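Local structure of putative NADPH-dependent oxidoreductase (Desulfitobacterium hafniense DCB-2, 3DB2) at the interface of chains A and B. The protein probably catalyses NADPH-dependent oxidation or reduction of a small-molecule substrate, as a two-domain GFO/IDH/MocA-family enzyme with a Rossmann fold that binds the dinucleotide. Numbering follows the deposited sequence. Chains: chain A/B, putative NADPH-dependent oxidoreductase.

The interface of chains A and B. Residues chain A 149-151, 220, 228-230; chain B 218, 230.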
ATOM      1  N   SER A 149       6.477  -0.583   9.042  1.00 15.49           N
ATOM      2  CA  SER A 149       6.305  -0.697   7.590  1.00 14.66           C
ATOM      3  C   SER A 149       6.156   0.686   6.937  1.00 17.15           C
ATOM      4  O   SER A 149       5.854   1.688   7.567  1.00 15.11           O
ATOM      5  CB  SER A 149       5.100  -1.559   7.260  1.00 15.60           C
ATOM      6  OG  SER A 149       3.877  -0.996   7.664  1.00 20.61           O
ATOM      7  N   ILE A 150       6.359   0.687   5.609  1.00 12.92           N
ATOM      8  CA  ILE A 150       6.186   1.867   4.783  1.00  9.70           C
ATOM      9  C   ILE A 150       5.407   1.466   3.528  1.00 11.34           C
ATOM     10  O   ILE A 150       5.579   0.369   3.034  1.00 11.73           O
ATOM     11  CB  ILE A 150       7.514   2.527   4.397  1.00 14.39           C
ATOM     12  CG1 ILE A 150       8.239   3.152   5.585  1.00 13.48           C
ATOM     13  CG2 ILE A 150       7.318   3.546   3.267  1.00 15.80           C
ATOM     14  CD1 ILE A 150       9.634   3.614   5.209  1.00 19.17           C
ATOM     15  N   GLU A 151       4.545   2.375   3.044  1.00 14.03           N
ATOM     16  CA  GLU A 151       3.862   2.161   1.778  1.00 14.00           C
ATOM     17  C   GLU A 151       4.177   3.341   0.849  1.00 12.86           C
ATOM     18  O   GLU A 151       3.922   4.457   1.276  1.00 14.64           O
ATOM     19  CB  GLU A 151       2.341   2.068   1.938  1.00 13.10           C
ATOM     20  CG  GLU A 151       1.957   0.999   2.940  1.00 16.98           C
ATOM     21  CD  GLU A 151       0.605   1.292   3.579  1.00 19.83           C
ATOM     22  OE1 GLU A 151       0.079   2.420   3.463  1.00 17.60           O
ATOM     23  OE2 GLU A 151       0.109   0.355   4.249  1.00 21.51           O
ATOM     24  N   LEU A 220       6.348  -6.121  -2.753  1.00 13.05           N
ATOM     25  CA  LEU A 220       6.693  -6.198  -1.336  1.00 15.39           C
ATOM     26  C   LEU A 220       8.217  -6.333  -1.185  1.00 15.06           C
ATOM     27  O   LEU A 220       8.902  -7.022  -1.924  1.00 14.99           O
ATOM     28  CB  LEU A 220       6.018  -7.372  -0.650  1.00 13.95           C
ATOM     29  CG  LEU A 220       4.496  -7.370  -0.703  1.00 11.82           C
ATOM     30  CD1 LEU A 220       3.972  -8.540   0.140  1.00 20.22           C
ATOM     31  CD2 LEU A 220       3.903  -6.050  -0.251  1.00 14.07           C
ATOM     32  N   GLN A 228       9.528  -3.676   6.816  1.00 15.14           N
ATOM     33  CA  GLN A 228       8.886  -4.076   5.573  1.00 12.91           C
ATOM     34  C   GLN A 228       8.384  -2.883   4.769  1.00 12.45           C
ATOM     35  O   GLN A 228       8.138  -1.832   5.362  1.00 14.43           O
ATOM     36  CB  GLN A 228       7.678  -4.952   5.860  1.00 16.26           C
ATOM     37  CG  GLN A 228       8.034  -6.280   6.475  1.00 22.41           C
ATOM     38  CD  GLN A 228       6.874  -7.200   6.756  1.00 27.92           C
ATOM     39  OE1 GLN A 228       6.855  -7.873   7.798  1.00 20.46           O
ATOM     40  NE2 GLN A 228       5.919  -7.280   5.832  1.00 20.12           N
ATOM     41  N   ALA A 229       8.235  -3.060   3.465  1.00 11.59           N
ATOM     42  CA  ALA A 229       7.629  -1.997   2.659  1.00 11.61           C
ATOM     43  C   ALA A 229       6.828  -2.594   1.490  1.00 15.09           C
ATOM     44  O   ALA A 229       7.084  -3.707   1.050  1.00 13.44           O
ATOM     45  CB  ALA A 229       8.651  -1.014   2.150  1.00 13.73           C
ATOM     46  N   TYR A 230       5.867  -1.791   1.052  1.00 14.93           N
ATOM     47  CA  TYR A 230       5.045  -1.936  -0.128  1.00 13.59           C
ATOM     48  C   TYR A 230       5.400  -0.836  -1.128  1.00 13.31           C
ATOM     49  O   TYR A 230       5.520   0.314  -0.692  1.00 11.75           O
ATOM     50  CB  TYR A 230       3.563  -1.841   0.249  1.00 15.00           C
ATOM     51  CG  TYR A 230       2.686  -1.523  -0.935  1.00 11.28           C
ATOM     52  CD1 TYR A 230       2.462  -2.480  -1.926  1.00 14.07           C
ATOM     53  CD2 TYR A 230       2.097  -0.272  -1.066  1.00 13.32           C
ATOM     54  CE1 TYR A 230       1.657  -2.164  -3.005  1.00 15.16           C
ATOM     55  CE2 TYR A 230       1.292   0.044  -2.155  1.00 14.66           C
ATOM     56  CZ  TYR A 230       1.088  -0.925  -3.110  1.00 15.64           C
ATOM     57  OH  TYR A 230       0.298  -0.675  -4.216  1.00 17.41           O
TER
ATOM     58  N   GLN B 218       2.206  -7.441   5.335  1.00 12.22           N
ATOM     59  CA  GLN B 218       1.909  -6.802   4.054  1.00 12.08           C
ATOM     60  C   GLN B 218       1.575  -7.953   3.095  1.00 12.92           C
ATOM     61  O   GLN B 218       2.382  -8.843   2.888  1.00 13.15           O
ATOM     62  CB  GLN B 218       3.060  -5.960   3.588  1.00 12.71           C
ATOM     63  CG  GLN B 218       3.172  -4.691   4.426  1.00 15.15           C
ATOM     64  CD  GLN B 218       4.188  -3.693   3.932  1.00 14.10           C
ATOM     65  OE1 GLN B 218       5.318  -4.089   3.626  1.00 15.67           O
ATOM     66  NE2 GLN B 218       3.850  -2.415   3.823  1.00 12.33           N
ATOM     67  N   TYR B 230      -3.182  -4.723  -2.512  1.00 14.93           N
ATOM     68  CA  TYR B 230      -2.312  -4.694  -1.358  1.00 13.59           C
ATOM     69  C   TYR B 230      -3.160  -4.597  -0.089  1.00 13.31           C
ATOM     70  O   TYR B 230      -4.090  -3.783  -0.085  1.00 11.75           O
ATOM     71  CB  TYR B 230      -1.364  -3.493  -1.444  1.00 15.00           C
ATOM     72  CG  TYR B 230      -0.767  -3.132  -0.108  1.00 11.28           C
ATOM     73  CD1 TYR B 230       0.191  -3.956   0.483  1.00 14.07           C
ATOM     74  CD2 TYR B 230      -1.168  -1.982   0.561  1.00 13.32           C
ATOM     75  CE1 TYR B 230       0.722  -3.606   1.711  1.00 15.16           C
ATOM     76  CE2 TYR B 230      -0.636  -1.637   1.797  1.00 14.66           C
ATOM     77  CZ  TYR B 230       0.311  -2.469   2.349  1.00 15.64           C
ATOM     78  OH  TYR B 230       0.879  -2.182   3.576  1.00 17.41           O
TER
HETATM   79  O   HOH W   1       6.643  -6.340   2.995  1.00 16.40           O
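A:Tyr230 and B:Tyr230, the same residue of strand 228-234 in each chain, stack face to face where the sheets of the two C-terminal domains meet in the two-fold dimer of the crystal assembly, which may be the biological one. Their planes are 12° apart and their centroids 4.1 Å apart, and each ring sets its CG over the centre of the other, pointing the hydroxyls in roughly opposite directions. Chi1 of 161° in both, with CG swung away from the backbone N, carries each ring across to its twin. Tyrosine suits the place because a flat apolar face is joined to a polar end that can reach the rim.

Beside the stack, A:Leu220 adds a branched apolar end, its CD2 lying 3.9 Å from CB of B:Gln218. The extended chain of B:Gln218 runs on antiparallel to A:Gln228, and its amide lies across the backbone of A:Ala229, CD 4.0 Å from CA.

At the rim the phenol OH of B:Tyr230 gives its hydrogen to OE2 of A:Glu151 at 2.7 Å, meeting the carboxylate, a strong acceptor, on its anti side. That carboxylate stands nearly perpendicular to the ring, with OE2 at the ring's edge. The same OH accepts from NE2 of B:Gln218 at 3.0 Å, which helps fix the turn of the amide. Replacing B:Tyr230 with a phenylalanine would probably leave A:Glu151 OE2 and B:Gln218 NE2 without their shared hydroxyl partner.

Glutamine suits its place by joining donor and acceptor in one flat group: NE2 of B:Gln218 also makes a weak hydrogen bond to A:Ile150 O, while a water bridges the two glutamines, 2.7 Å from OE1 of B:Gln218 and 3.1 Å from NE2 of A:Gln228.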